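Local atomic coordinates of diheme cytochrome c (Shewanella baltica, PDB entry 3U99), a protein that carries two covalently attached c-type hemes, each iron held by two axial histidines, and probably passes electrons between redox partners. Residues A51-P55 against Q56-R60; E62-L65 against V66-A70; A95-I98 against R99-E103; P10-A13 against E14-E18. All coordinates share one frame; numbering follows the deposited sequence. Where two conformers were deposited one is given.

Contact 1: A51-P55 against Q56-R60; sequences ASLDP and QVTAR. With HEC (heme c), chain C.
The carbonyl oxygen of D54 receives two donors from T58, and the tight part of this helix start is built round it. The backbone N of T58 lies 2.9 Å from D54 O in a nearly straight bond (169° at the hydrogen). T58 OG1 reaches the same D54 O, also at 2.9 Å, from well above the carbonyl plane. With OG1 turned anti to its own carbonyl carbon (chi1 -58°), the hydroxyl lies beside the backbone N and doubles back on the preceding turn. T58 OG1 also accepts from a water at 2.8 Å, and that water in turn accepts from L53 N, tying the incoming loop to the helix. L53 CB rests 3.4 Å from T58 OG1, while L53 CD1 meets V57 CG1 at 3.9 Å, the two side chains crossing at about a right angle. Were T58 an alanine, the bridging water would probably lose its helical anchor and D54 O its hydroxyl donor. D54 and Q56 lie on the looser, exposed side, where the D54 carboxylate leads away from the helix and Q56 stretches outward. Farther back, A51 CB packs 3.7 Å from heme atom C2C. Such an arrangement typifies a helix N-terminus: D54 takes the N-cap position without a side-chain capping bond, P55 stands at the first helical position, and a threonine hydroxyl doubles the first backbone bond of helix 55-67.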
loop_
_atom_site.group_PDB
_atom_site.type_symbol
_atom_site.label_atom_id
_atom_site.label_comp_id
_atom_site.label_asym_id
_atom_site.label_seq_id
_atom_site.Cartn_x
_atom_site.Cartn_y
_atom_site.Cartn_z
ATOM N N ALA A 51 6.968 -13.130 -1.570
ATOM C CA ALA A 51 7.650 -11.897 -1.892
ATOM C C ALA A 51 9.092 -11.943 -1.432
ATOM O O ALA A 51 9.728 -10.911 -1.336
ATOM C CB ALA A 51 6.894 -10.720 -1.264
ATOM N N SER A 52 9.584 -13.155 -1.153
ATOM C CA SER A 52 10.975 -13.228 -0.652
ATOM C C SER A 52 11.988 -12.627 -1.587
ATOM O O SER A 52 11.877 -12.756 -2.819
ATOM C CB SER A 52 11.302 -14.702 -0.357
ATOM O OG SER A 52 12.573 -14.946 0.126
ATOM N N LEU A 53 12.984 -12.016 -0.951
ATOM C CA LEU A 53 14.109 -11.368 -1.601
ATOM C C LEU A 53 15.417 -11.928 -1.029
ATOM O O LEU A 53 15.400 -12.542 0.037
ATOM C CB LEU A 53 14.055 -9.865 -1.402
ATOM C CG LEU A 53 12.738 -9.174 -1.798
ATOM C CD1 LEU A 53 12.690 -7.717 -1.374
ATOM C CD2 LEU A 53 12.563 -9.288 -3.306
ATOM N N ASP A 54 16.518 -11.628 -1.718
ATOM C CA ASP A 54 17.811 -12.032 -1.214
ATOM C C ASP A 54 17.991 -11.320 0.118
ATOM O O ASP A 54 17.455 -10.233 0.364
ATOM C CB ASP A 54 18.875 -11.678 -2.205
ATOM C CG ASP A 54 18.983 -12.614 -3.408
ATOM O OD1 ASP A 54 18.396 -13.729 -3.298
ATOM O OD2 ASP A 54 19.619 -12.290 -4.461
ATOM N N PRO A 55 18.770 -11.890 1.050
ATOM C CA PRO A 55 18.819 -11.323 2.405
ATOM C C PRO A 55 19.328 -9.890 2.457
ATOM O O PRO A 55 18.772 -9.124 3.242
ATOM C CB PRO A 55 19.744 -12.254 3.174
ATOM C CG PRO A 55 20.188 -13.252 2.190
ATOM C CD PRO A 55 19.540 -13.123 0.860
ATOM N N GLN A 56 20.355 -9.488 1.709
ATOM C CA GLN A 56 20.868 -8.126 1.842
ATOM C C GLN A 56 19.874 -7.108 1.258
ATOM O O GLN A 56 19.781 -6.010 1.789
ATOM C CB GLN A 56 22.289 -8.024 1.258
ATOM C CG GLN A 56 23.254 -8.943 2.024
ATOM C CD GLN A 56 24.667 -8.921 1.559
ATOM O OE1 GLN A 56 24.863 -8.125 0.581
ATOM N NE2 GLN A 56 25.547 -9.667 2.243
ATOM N N VAL A 57 19.150 -7.471 0.212
ATOM C CA VAL A 57 18.084 -6.625 -0.298
ATOM C C VAL A 57 16.956 -6.504 0.741
ATOM O O VAL A 57 16.486 -5.408 1.029
ATOM C CB VAL A 57 17.533 -7.211 -1.610
ATOM C CG1 VAL A 57 16.314 -6.409 -2.083
ATOM C CG2 VAL A 57 18.567 -7.214 -2.744
ATOM N N THR A 58 16.572 -7.634 1.356
ATOM C CA THR A 58 15.580 -7.624 2.415
ATOM C C THR A 58 15.964 -6.633 3.511
ATOM O O THR A 58 15.172 -5.851 4.022
ATOM C CB THR A 58 15.405 -9.026 2.985
ATOM O OG1 THR A 58 15.012 -9.911 1.904
ATOM C CG2 THR A 58 14.247 -9.146 3.959
ATOM N N ALA A 59 17.222 -6.690 3.897
ATOM C CA ALA A 59 17.675 -5.882 5.005
ATOM C C ALA A 59 17.608 -4.414 4.633
ATOM O O ALA A 59 17.217 -3.583 5.461
ATOM C CB ALA A 59 19.102 -6.240 5.394
ATOM N N ARG A 60 17.990 -4.033 3.408
ATOM C CA ARG A 60 17.928 -2.621 3.021
ATOM C C ARG A 60 16.475 -2.180 2.931
ATOM O O ARG A 60 16.154 -1.025 3.246
ATOM C CB ARG A 60 18.638 -2.381 1.709
ATOM C CG ARG A 60 20.139 -2.423 1.826
ATOM C CD ARG A 60 20.787 -1.831 0.572
ATOM N NE ARG A 60 20.484 -2.634 -0.620
ATOM C CZ ARG A 60 21.155 -3.672 -1.074
ATOM N NH1 ARG A 60 22.250 -4.083 -0.464
ATOM N NH2 ARG A 60 20.733 -4.276 -2.179
HETATM FE FE HEC C . 2.967 -7.020 -1.084
HETATM C CHA HEC C . -0.212 -6.949 -0.026
HETATM C CHB HEC C . 3.831 -4.700 1.245
HETATM C CHC HEC C . 6.116 -7.013 -2.282
HETATM C CHD HEC C . 2.137 -9.476 -3.285
HETATM N NA HEC C . 1.994 -6.003 0.353
HETATM C C1A HEC C . 0.637 -6.088 0.624
HETATM C C2A HEC C . 0.287 -5.132 1.661
HETATM C C3A HEC C . 1.434 -4.494 1.992
HETATM C C4A HEC C . 2.496 -5.084 1.190
HETATM C CMA HEC C . 1.609 -3.429 3.039
HETATM C CAA HEC C . -1.082 -4.971 2.195
HETATM C CBA HEC C . -1.947 -4.103 1.303
HETATM C CGA HEC C . -3.283 -3.817 1.990
HETATM O O1A HEC C . -3.266 -3.056 2.994
HETATM O O2A HEC C . -4.339 -4.343 1.589
HETATM N NB HEC C . 4.669 -6.050 -0.585
HETATM C C1B HEC C . 4.839 -5.148 0.440
HETATM C C2B HEC C . 6.248 -4.838 0.541
HETATM C C3B HEC C . 6.896 -5.491 -0.439
HETATM C C4B HEC C . 5.919 -6.225 -1.160
HETATM C CMB HEC C . 6.798 -3.893 1.602
HETATM C CAB HEC C . 8.384 -5.564 -0.773
HETATM C CBB HEC C . 9.154 -6.198 0.403
HETATM N NC HEC C . 3.942 -8.018 -2.524
HETATM C C1C HEC C . 5.220 -7.838 -2.919
HETATM C C2C HEC C . 5.580 -8.653 -4.027
HETATM C C3C HEC C . 4.453 -9.342 -4.308
HETATM C C4C HEC C . 3.457 -9.000 -3.365
HETATM C CMC HEC C . 6.925 -8.597 -4.767
HETATM C CAC HEC C . 4.257 -10.313 -5.449
HETATM C CBC HEC C . 5.206 -11.497 -5.512
HETATM N ND HEC C . 1.307 -8.044 -1.508
HETATM C C1D HEC C . 1.193 -9.044 -2.426
HETATM C C2D HEC C . -0.192 -9.549 -2.425
HETATM C C3D HEC C . -0.868 -8.834 -1.510
HETATM C C4D HEC C . 0.080 -7.873 -0.986
HETATM C CMD HEC C . -0.717 -10.753 -3.171
HETATM C CAD HEC C . -2.306 -9.010 -1.153
HETATM C CBD HEC C . -3.252 -8.080 -1.985
HETATM C CGD HEC C . -4.703 -8.435 -1.671
HETATM O O1D HEC C . -5.448 -7.772 -2.588
HETATM O O2D HEC C . -4.950 -8.605 -0.386
HETATM O O HOH W 1 13.091 -11.954 2.104
#

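Contact 2: E62-L65 against V66-A70; sequences EEYL and VQHAA
Y64 O is gripped twice by H68, through backbone N at 3.1 Å and imidazole ND1 at 2.9 Å, in the last turn of helix 55-67. This is a worked example of a helix C-terminal end closed by a side chain, since H68 is the first residue to leave helical backbone angles. The ND1 donor approaches in the carbonyl plane, on a lone pair, and Y64 O in turn lies almost in the imidazole plane. The ND1 bond, with the weak one between NE2 and Q11, helps fix the rotation of the ring. CG of H68 stands anti to the carbonyl carbon (chi1 -60°), a setting that swings ND1 back over the preceding turn. Q67 CG covers one imidazole face; on the opposite face sits the Y64 ring, its plane inclined by 29° and slid aside until the two barely overlap. A leucine in place of H68 would probably take from Y64 O its side-chain donor and leave Q11 without its weak partner NE2. L65 meanwhile turns to W36 and the heme, while E62 reaches T40 through OE1. One turn back, E62 and V66 run side by side, with E62 CG 4.2 Å from V66 CG2.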
loop_
_atom_site.group_PDB
_atom_site.type_symbol
_atom_site.label_atom_id
_atom_site.label_comp_id
_atom_site.label_asym_id
_atom_site.label_seq_id
_atom_site.Cartn_x
_atom_site.Cartn_y
_atom_site.Cartn_z
ATOM N N GLU A 62 13.860 -3.373 4.751
ATOM C CA GLU A 62 13.393 -3.250 6.115
ATOM C C GLU A 62 13.923 -1.974 6.736
ATOM O O GLU A 62 13.207 -1.233 7.404
ATOM C CB GLU A 62 13.815 -4.466 6.925
ATOM C CG GLU A 62 13.284 -4.398 8.356
ATOM C CD GLU A 62 13.448 -5.706 9.098
ATOM O OE1 GLU A 62 12.950 -6.783 8.670
ATOM O OE2 GLU A 62 14.084 -5.588 10.207
ATOM N N GLU A 63 15.223 -1.717 6.526
ATOM C CA GLU A 63 15.815 -0.541 7.120
ATOM C C GLU A 63 15.185 0.749 6.551
ATOM O O GLU A 63 14.917 1.693 7.313
ATOM C CB GLU A 63 17.319 -0.585 6.870
ATOM C CG GLU A 63 18.073 -1.610 7.697
ATOM C CD GLU A 63 18.296 -1.046 9.094
ATOM O OE1 GLU A 63 17.512 -0.183 9.538
ATOM O OE2 GLU A 63 19.303 -1.439 9.736
ATOM N N TYR A 64 14.892 0.786 5.288
ATOM C CA TYR A 64 14.233 1.917 4.641
ATOM C C TYR A 64 12.857 2.105 5.296
ATOM O O TYR A 64 12.465 3.208 5.663
ATOM C CB TYR A 64 14.141 1.661 3.098
ATOM C CG TYR A 64 13.260 2.774 2.550
ATOM C CD1 TYR A 64 13.705 4.072 2.379
ATOM C CD2 TYR A 64 11.930 2.523 2.213
ATOM C CE1 TYR A 64 12.852 5.081 1.875
ATOM C CE2 TYR A 64 11.065 3.508 1.771
ATOM C CZ TYR A 64 11.535 4.796 1.596
ATOM O OH TYR A 64 10.687 5.749 1.170
ATOM N N LEU A 65 12.058 1.037 5.384
ATOM C CA LEU A 65 10.695 1.146 5.869
ATOM C C LEU A 65 10.678 1.555 7.313
ATOM O O LEU A 65 9.847 2.370 7.691
ATOM C CB LEU A 65 9.991 -0.202 5.645
ATOM C CG LEU A 65 9.618 -0.527 4.196
ATOM C CD1 LEU A 65 9.165 -1.985 4.052
ATOM C CD2 LEU A 65 8.511 0.371 3.703
ATOM N N VAL A 66 11.546 0.967 8.136
ATOM C CA VAL A 66 11.568 1.324 9.544
ATOM C C VAL A 66 11.927 2.777 9.725
ATOM O O VAL A 66 11.301 3.501 10.504
ATOM C CB VAL A 66 12.518 0.373 10.272
ATOM C CG1 VAL A 66 12.820 0.963 11.653
ATOM C CG2 VAL A 66 11.921 -1.029 10.380
ATOM N N GLN A 67 12.955 3.240 9.027
ATOM C CA GLN A 67 13.396 4.629 9.190
ATOM C C GLN A 67 12.347 5.641 8.798
ATOM O O GLN A 67 12.225 6.685 9.416
ATOM C CB GLN A 67 14.678 4.794 8.365
ATOM C CG GLN A 67 15.215 6.187 8.415
ATOM C CD GLN A 67 15.756 6.537 9.812
ATOM O OE1 GLN A 67 16.299 5.689 10.513
ATOM N NE2 GLN A 67 15.595 7.803 10.233
ATOM N N HIS A 68 11.570 5.341 7.759
ATOM C CA HIS A 68 10.621 6.278 7.163
ATOM C C HIS A 68 9.183 5.947 7.493
ATOM O O HIS A 68 8.253 6.529 6.935
ATOM C CB HIS A 68 10.808 6.302 5.638
ATOM C CG HIS A 68 12.181 6.738 5.293
ATOM N ND1 HIS A 68 13.240 5.912 5.123
ATOM C CD2 HIS A 68 12.649 7.984 5.110
ATOM C CE1 HIS A 68 14.373 6.608 4.832
ATOM N NE2 HIS A 68 13.994 7.862 4.827
ATOM N N ALA A 69 8.968 5.085 8.475
ATOM C CA ALA A 69 7.653 4.652 8.913
ATOM C C ALA A 69 6.857 5.786 9.507
ATOM O O ALA A 69 7.366 6.806 9.911
ATOM C CB ALA A 69 7.799 3.573 9.966
ATOM N N ALA A 70 5.550 5.516 9.611
ATOM C CA ALA A 70 4.703 6.368 10.402
ATOM C C ALA A 70 5.267 6.484 11.803
ATOM O O ALA A 70 5.628 5.487 12.408
ATOM C CB ALA A 70 3.279 5.784 10.421
#

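Contact 3: A95-I98 against R99-E103; sequences AFFI and RKHDE. With HEC (heme c), chain B.
F97 O holds the imidazole of H101 through ND1 at 2.9 Å, a fairly straight bond (165° at the hydrogen) lying almost in the ring plane. At the other end of the same ring, H101 NE2 binds the heme iron at 2.0 Å, with H125 supplying the second axial nitrogen. Carbonyl and metal thus fix the rotation of the axial ligand between them, F97 acting as the second-shell residue that positions a first-shell one. The backbone N of H101 bonds to I98 O at 3.2 Å, from far above the carbonyl plane, and only weakly to F97 O. Working outward, the F97 ring lies over one face of the imidazole in an offset stack, centroids 3.9 Å apart and planes at 14°. CG of F97 trans to the backbone N (chi1 176°) lays the ring along the helix toward H101, and its edge meets the porphyrin, F97 CE1 standing 3.4 Å from heme atom C3B. K100 brings its CD to the edge of the F96 ring, 4.1 Å from F96 CD1. F118 meets both the F97 and H101 rings edge-to-face, and the loop residues I91 and T92 pack on F96 and F97, so helix 95-101 is set against loops and heme, following helix 55-67 in the chain.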
loop_
_atom_site.group_PDB
_atom_site.type_symbol
_atom_site.label_atom_id
_atom_site.label_comp_id
_atom_site.label_asym_id
_atom_site.label_seq_id
_atom_site.Cartn_x
_atom_site.Cartn_y
_atom_site.Cartn_z
ATOM N N ALA A 95 -7.115 1.084 11.538
ATOM C CA ALA A 95 -8.271 1.889 11.925
ATOM C C ALA A 95 -8.293 3.214 11.159
ATOM O O ALA A 95 -9.369 3.648 10.784
ATOM C CB ALA A 95 -8.235 2.177 13.399
ATOM N N PHE A 96 -7.168 3.846 10.873
ATOM C CA PHE A 96 -7.221 5.128 10.153
ATOM C C PHE A 96 -7.779 4.908 8.722
ATOM O O PHE A 96 -8.515 5.714 8.207
ATOM C CB PHE A 96 -5.837 5.834 10.074
ATOM C CG PHE A 96 -4.929 5.333 8.900
ATOM C CD1 PHE A 96 -4.970 5.909 7.659
ATOM C CD2 PHE A 96 -4.047 4.274 9.086
ATOM C CE1 PHE A 96 -4.111 5.434 6.618
ATOM C CE2 PHE A 96 -3.224 3.794 8.019
ATOM C CZ PHE A 96 -3.293 4.369 6.812
ATOM N N PHE A 97 -7.441 3.773 8.167
ATOM C CA PHE A 97 -7.832 3.499 6.805
ATOM C C PHE A 97 -9.336 3.237 6.810
ATOM O O PHE A 97 -10.054 3.747 6.002
ATOM C CB PHE A 97 -7.132 2.236 6.272
ATOM C CG PHE A 97 -7.591 1.898 4.917
ATOM C CD1 PHE A 97 -6.983 2.513 3.824
ATOM C CD2 PHE A 97 -8.676 1.089 4.706
ATOM C CE1 PHE A 97 -7.471 2.272 2.566
ATOM C CE2 PHE A 97 -9.160 0.888 3.424
ATOM C CZ PHE A 97 -8.552 1.483 2.362
ATOM N N ILE A 98 -9.793 2.352 7.723
ATOM C CA ILE A 98 -11.205 1.945 7.749
ATOM C C ILE A 98 -12.035 3.191 7.951
ATOM O O ILE A 98 -13.070 3.394 7.316
ATOM C CB ILE A 98 -11.392 0.852 8.814
ATOM C CG1 ILE A 98 -10.637 -0.407 8.462
ATOM C CG2 ILE A 98 -12.896 0.564 9.011
ATOM C CD1 ILE A 98 -10.491 -1.380 9.587
ATOM N N ARG A 99 -11.822 4.184 8.761
ATOM C CA ARG A 99 -12.420 5.329 9.066
ATOM C C ARG A 99 -12.553 6.252 7.833
ATOM O O ARG A 99 -13.580 6.830 7.620
ATOM C CB ARG A 99 -11.727 6.065 10.205
ATOM C CG ARG A 99 -12.370 7.358 10.623
ATOM C CD ARG A 99 -11.612 7.863 11.888
ATOM N NE ARG A 99 -10.238 8.146 11.489
ATOM C CZ ARG A 99 -9.129 7.418 11.762
ATOM N NH1 ARG A 99 -9.112 6.351 12.546
ATOM N NH2 ARG A 99 -7.950 7.764 11.254
ATOM N N LYS A 100 -11.422 6.320 7.114
ATOM C CA LYS A 100 -11.412 7.189 5.959
ATOM C C LYS A 100 -12.259 6.613 4.830
ATOM O O LYS A 100 -12.685 7.423 3.978
ATOM C CB LYS A 100 -9.950 7.487 5.512
ATOM C CG LYS A 100 -9.287 8.416 6.535
ATOM C CD LYS A 100 -7.834 8.508 6.311
ATOM C CE LYS A 100 -7.094 9.412 7.310
ATOM N NZ LYS A 100 -7.820 10.706 7.495
ATOM N N HIS A 101 -12.496 5.332 4.799
ATOM C CA HIS A 101 -13.169 4.705 3.642
ATOM C C HIS A 101 -14.561 4.168 3.978
ATOM O O HIS A 101 -15.192 3.509 3.136
ATOM C CB HIS A 101 -12.270 3.587 3.107
ATOM C CG HIS A 101 -11.036 4.175 2.511
ATOM N ND1 HIS A 101 -9.958 4.517 3.258
ATOM C CD2 HIS A 101 -10.707 4.558 1.233
ATOM C CE1 HIS A 101 -9.022 5.072 2.494
ATOM N NE2 HIS A 101 -9.445 5.113 1.232
ATOM N N ASP A 102 -15.060 4.425 5.186
ATOM C CA ASP A 102 -16.285 3.770 5.619
ATOM C C ASP A 102 -17.563 4.321 4.991
ATOM O O ASP A 102 -18.608 3.725 5.309
ATOM C CB ASP A 102 -16.302 3.747 7.158
ATOM C CG ASP A 102 -16.521 5.065 7.838
ATOM O OD1 ASP A 102 -16.744 6.147 7.207
ATOM O OD2 ASP A 102 -16.543 5.032 9.115
ATOM N N GLU A 103 -17.553 5.357 4.192
ATOM C CA GLU A 103 -18.758 5.795 3.482
ATOM C C GLU A 103 -18.771 5.277 2.052
ATOM O O GLU A 103 -19.708 5.561 1.287
ATOM C CB GLU A 103 -18.826 7.317 3.543
ATOM C CG GLU A 103 -18.988 7.915 4.938
ATOM C CD GLU A 103 -20.309 7.604 5.575
ATOM O OE1 GLU A 103 -21.310 7.090 4.973
ATOM O OE2 GLU A 103 -20.405 7.899 6.799
HETATM FE FE HEC B . -8.554 6.003 -0.286
HETATM C CHA HEC B . -9.813 8.889 0.974
HETATM C CHB HEC B . -5.754 6.396 1.559
HETATM C CHC HEC B . -7.459 2.918 -1.374
HETATM C CHD HEC B . -11.214 5.796 -2.365
HETATM N NA HEC B . -7.872 7.400 0.967
HETATM C C1A HEC B . -8.513 8.523 1.393
HETATM C C2A HEC B . -7.695 9.303 2.279
HETATM C C3A HEC B . -6.557 8.604 2.440
HETATM C C4A HEC B . -6.667 7.394 1.630
HETATM C CMA HEC B . -5.323 8.968 3.264
HETATM C CAA HEC B . -8.038 10.651 2.852
HETATM C CBA HEC B . -7.903 11.685 1.747
HETATM C CGA HEC B . -8.263 13.113 2.110
HETATM O O1A HEC B . -8.276 13.381 3.355
HETATM O O2A HEC B . -8.357 14.043 1.306
HETATM N NB HEC B . -6.901 4.889 0.059
HETATM C C1B HEC B . -5.834 5.217 0.893
HETATM C C2B HEC B . -4.900 4.163 0.831
HETATM C C3B HEC B . -5.405 3.202 0.054
HETATM C C4B HEC B . -6.646 3.653 -0.471
HETATM C CMB HEC B . -3.561 4.241 1.597
HETATM C CAB HEC B . -4.785 1.870 -0.416
HETATM C CBB HEC B . -4.246 0.995 0.801
HETATM N NC HEC B . -9.218 4.611 -1.591
HETATM C C1C HEC B . -8.632 3.454 -1.900
HETATM C C2C HEC B . -9.290 2.769 -2.951
HETATM C C3C HEC B . -10.347 3.620 -3.254
HETATM C C4C HEC B . -10.284 4.752 -2.430
HETATM C CMC HEC B . -8.859 1.505 -3.635
HETATM C CAC HEC B . -11.346 3.456 -4.379
HETATM C CBC HEC B . -12.273 2.245 -4.262
HETATM N ND HEC B . -10.210 7.101 -0.606
HETATM C C1D HEC B . -11.172 6.823 -1.521
HETATM C C2D HEC B . -12.221 7.800 -1.421
HETATM C C3D HEC B . -11.904 8.648 -0.413
HETATM C C4D HEC B . -10.577 8.196 0.058
HETATM C CMD HEC B . -13.471 7.808 -2.267
HETATM C CAD HEC B . -12.726 9.833 0.054
HETATM C CBD HEC B . -13.825 9.267 1.013
HETATM C CGD HEC B . -14.956 10.246 1.310
HETATM O O1D HEC B . -14.278 11.410 1.588
HETATM O O2D HEC B . -15.923 9.718 2.047
#

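Contact 4: P10-A13 against E14-E18; sequences PQNA and EYTAE
N12 and T16 lie side by side at the start of helix 13-19, pointing the same way, and the threonine side chain shows how the first turn is fastened. T16 CB sits 3.4 Å from N12 O, with A13 O a little farther off. From there the branch that matters is T16 OG1: placed opposite the carbonyl carbon about the CA–CB bond (chi1 -61°), it folds back beside the backbone N and bonds to N12 O at 2.9 Å, from above the carbonyl plane. The backbone N of T16 takes the same N12 O at 2.9 Å, nearly straight on, and this one oxygen therefore carries two donors. At the tip of the side chain T16 OG1 has N12 ND2 as a neighbour at 3.9 Å, a packing distance. N12 occupies the N-cap position, yet its side chain makes no capping bond; its CB packs against the hydroxyl of Y64. The next backbone pair follows the helical pattern, A17 N reaching A13 O at 3.1 Å. Before the helix, the chain makes a type I turn from P10 to A13, closed by A13 N on P10 O. A water bridges Q11 O, at 2.7 Å, and Y15 N, satisfying an amide of the first helical turn. Beyond this turn, E14 forms a salt bridge with R60, and Y15 touches the heme while its hydroxyl bonds to Y26 O. The arrangement is typical of the N-terminus of the short helix that leads into a CXXCH heme-attachment motif, here C19 and C22 as thioether anchors and H23 as axial ligand.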
loop_
_atom_site.group_PDB
_atom_site.type_symbol
_atom_site.label_atom_id
_atom_site.label_comp_id
_atom_site.label_asym_id
_atom_site.label_seq_id
_atom_site.Cartn_x
_atom_site.Cartn_y
_atom_site.Cartn_z
ATOM N N PRO A 10 16.930 8.700 -5.403
ATOM C CA PRO A 10 16.266 8.880 -4.110
ATOM C C PRO A 10 16.335 7.634 -3.244
ATOM O O PRO A 10 16.551 6.517 -3.708
ATOM C CB PRO A 10 14.805 9.130 -4.420
ATOM C CG PRO A 10 14.679 8.610 -5.831
ATOM C CD PRO A 10 16.012 8.746 -6.521
ATOM N N GLN A 11 16.041 7.850 -1.965
ATOM C CA GLN A 11 16.141 6.794 -0.980
ATOM C C GLN A 11 15.205 5.629 -1.213
ATOM O O GLN A 11 15.482 4.515 -0.777
ATOM C CB GLN A 11 15.873 7.338 0.439
ATOM C CG GLN A 11 16.971 8.292 0.944
ATOM C CD GLN A 11 16.428 8.955 2.190
ATOM O OE1 GLN A 11 16.653 8.464 3.318
ATOM N NE2 GLN A 11 15.682 9.992 1.912
ATOM N N ASN A 12 14.071 5.890 -1.848
ATOM C CA ASN A 12 13.074 4.836 -2.048
ATOM C C ASN A 12 13.224 4.132 -3.387
ATOM O O ASN A 12 12.371 3.376 -3.781
ATOM C CB ASN A 12 11.664 5.452 -1.938
ATOM C CG ASN A 12 11.364 6.446 -2.992
ATOM O OD1 ASN A 12 12.219 6.947 -3.667
ATOM N ND2 ASN A 12 10.059 6.710 -3.130
ATOM N N ALA A 13 14.329 4.361 -4.143
ATOM C CA ALA A 13 14.409 3.745 -5.481
ATOM C C ALA A 13 14.378 2.240 -5.444
ATOM O O ALA A 13 13.600 1.587 -6.173
ATOM C CB ALA A 13 15.666 4.282 -6.166
ATOM N N GLU A 14 15.187 1.597 -4.621
ATOM C CA GLU A 14 15.195 0.141 -4.514
ATOM C C GLU A 14 13.863 -0.354 -3.995
ATOM O O GLU A 14 13.337 -1.347 -4.482
ATOM C CB GLU A 14 16.342 -0.294 -3.594
ATOM C CG GLU A 14 16.429 -1.839 -3.486
ATOM C CD GLU A 14 17.663 -2.295 -2.747
ATOM O OE1 GLU A 14 18.095 -1.622 -1.764
ATOM O OE2 GLU A 14 18.215 -3.358 -3.102
ATOM N N TYR A 15 13.336 0.282 -2.982
ATOM C CA TYR A 15 12.040 -0.062 -2.454
ATOM C C TYR A 15 10.963 -0.066 -3.517
ATOM O O TYR A 15 10.133 -0.963 -3.596
ATOM C CB TYR A 15 11.726 0.934 -1.301
ATOM C CG TYR A 15 10.296 0.697 -0.820
ATOM C CD1 TYR A 15 9.942 -0.436 -0.125
ATOM C CD2 TYR A 15 9.276 1.580 -1.053
ATOM C CE1 TYR A 15 8.650 -0.676 0.305
ATOM C CE2 TYR A 15 7.947 1.368 -0.653
ATOM C CZ TYR A 15 7.657 0.237 0.038
ATOM O OH TYR A 15 6.393 -0.045 0.480
ATOM N N THR A 16 10.918 0.975 -4.340
ATOM C CA THR A 16 9.913 1.049 -5.372
ATOM C C THR A 16 10.035 -0.094 -6.353
ATOM O O THR A 16 9.015 -0.668 -6.781
ATOM C CB THR A 16 10.041 2.400 -6.102
ATOM O OG1 THR A 16 9.805 3.389 -5.097
ATOM C CG2 THR A 16 9.006 2.483 -7.211
ATOM N N ALA A 17 11.284 -0.457 -6.706
ATOM C CA ALA A 17 11.454 -1.574 -7.622
ATOM C C ALA A 17 11.063 -2.881 -6.993
ATOM O O ALA A 17 10.412 -3.728 -7.628
ATOM C CB ALA A 17 12.934 -1.671 -8.046
ATOM N N GLU A 18 11.479 -3.160 -5.764
ATOM C CA GLU A 18 11.236 -4.451 -5.150
ATOM C C GLU A 18 9.807 -4.592 -4.652
ATOM O O GLU A 18 9.224 -5.677 -4.721
ATOM C CB GLU A 18 12.206 -4.689 -3.995
ATOM C CG GLU A 18 13.651 -4.754 -4.430
ATOM C CD GLU A 18 14.106 -5.906 -5.261
ATOM O OE1 GLU A 18 13.276 -6.817 -5.505
ATOM O OE2 GLU A 18 15.315 -5.917 -5.632
HETATM O O HOH W 2 14.982 1.917 -1.279
#

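In the fold
Contact 4 comes first along the chain, then contacts 1, 2 and 3 in series. Contacts 1 and 2 mark the beginning and end of helix 55-67, with centres about 14 Å apart. Contact 4, on helix 13-19, lies about 13 Å from contact 1 and 12 Å from contact 2, centre to centre, and touches both: R60 pairs with E14, and L65 packs on Y15. Contact 3, on helix 95-101, touches none of the others, its centre about 31 Å from that of contact 1 and 23 Å from that of contact 2. The layout suits a diheme protein: contacts 1, 2 and 4 gather round one heme, while contact 3 carries an axial ligand of the other.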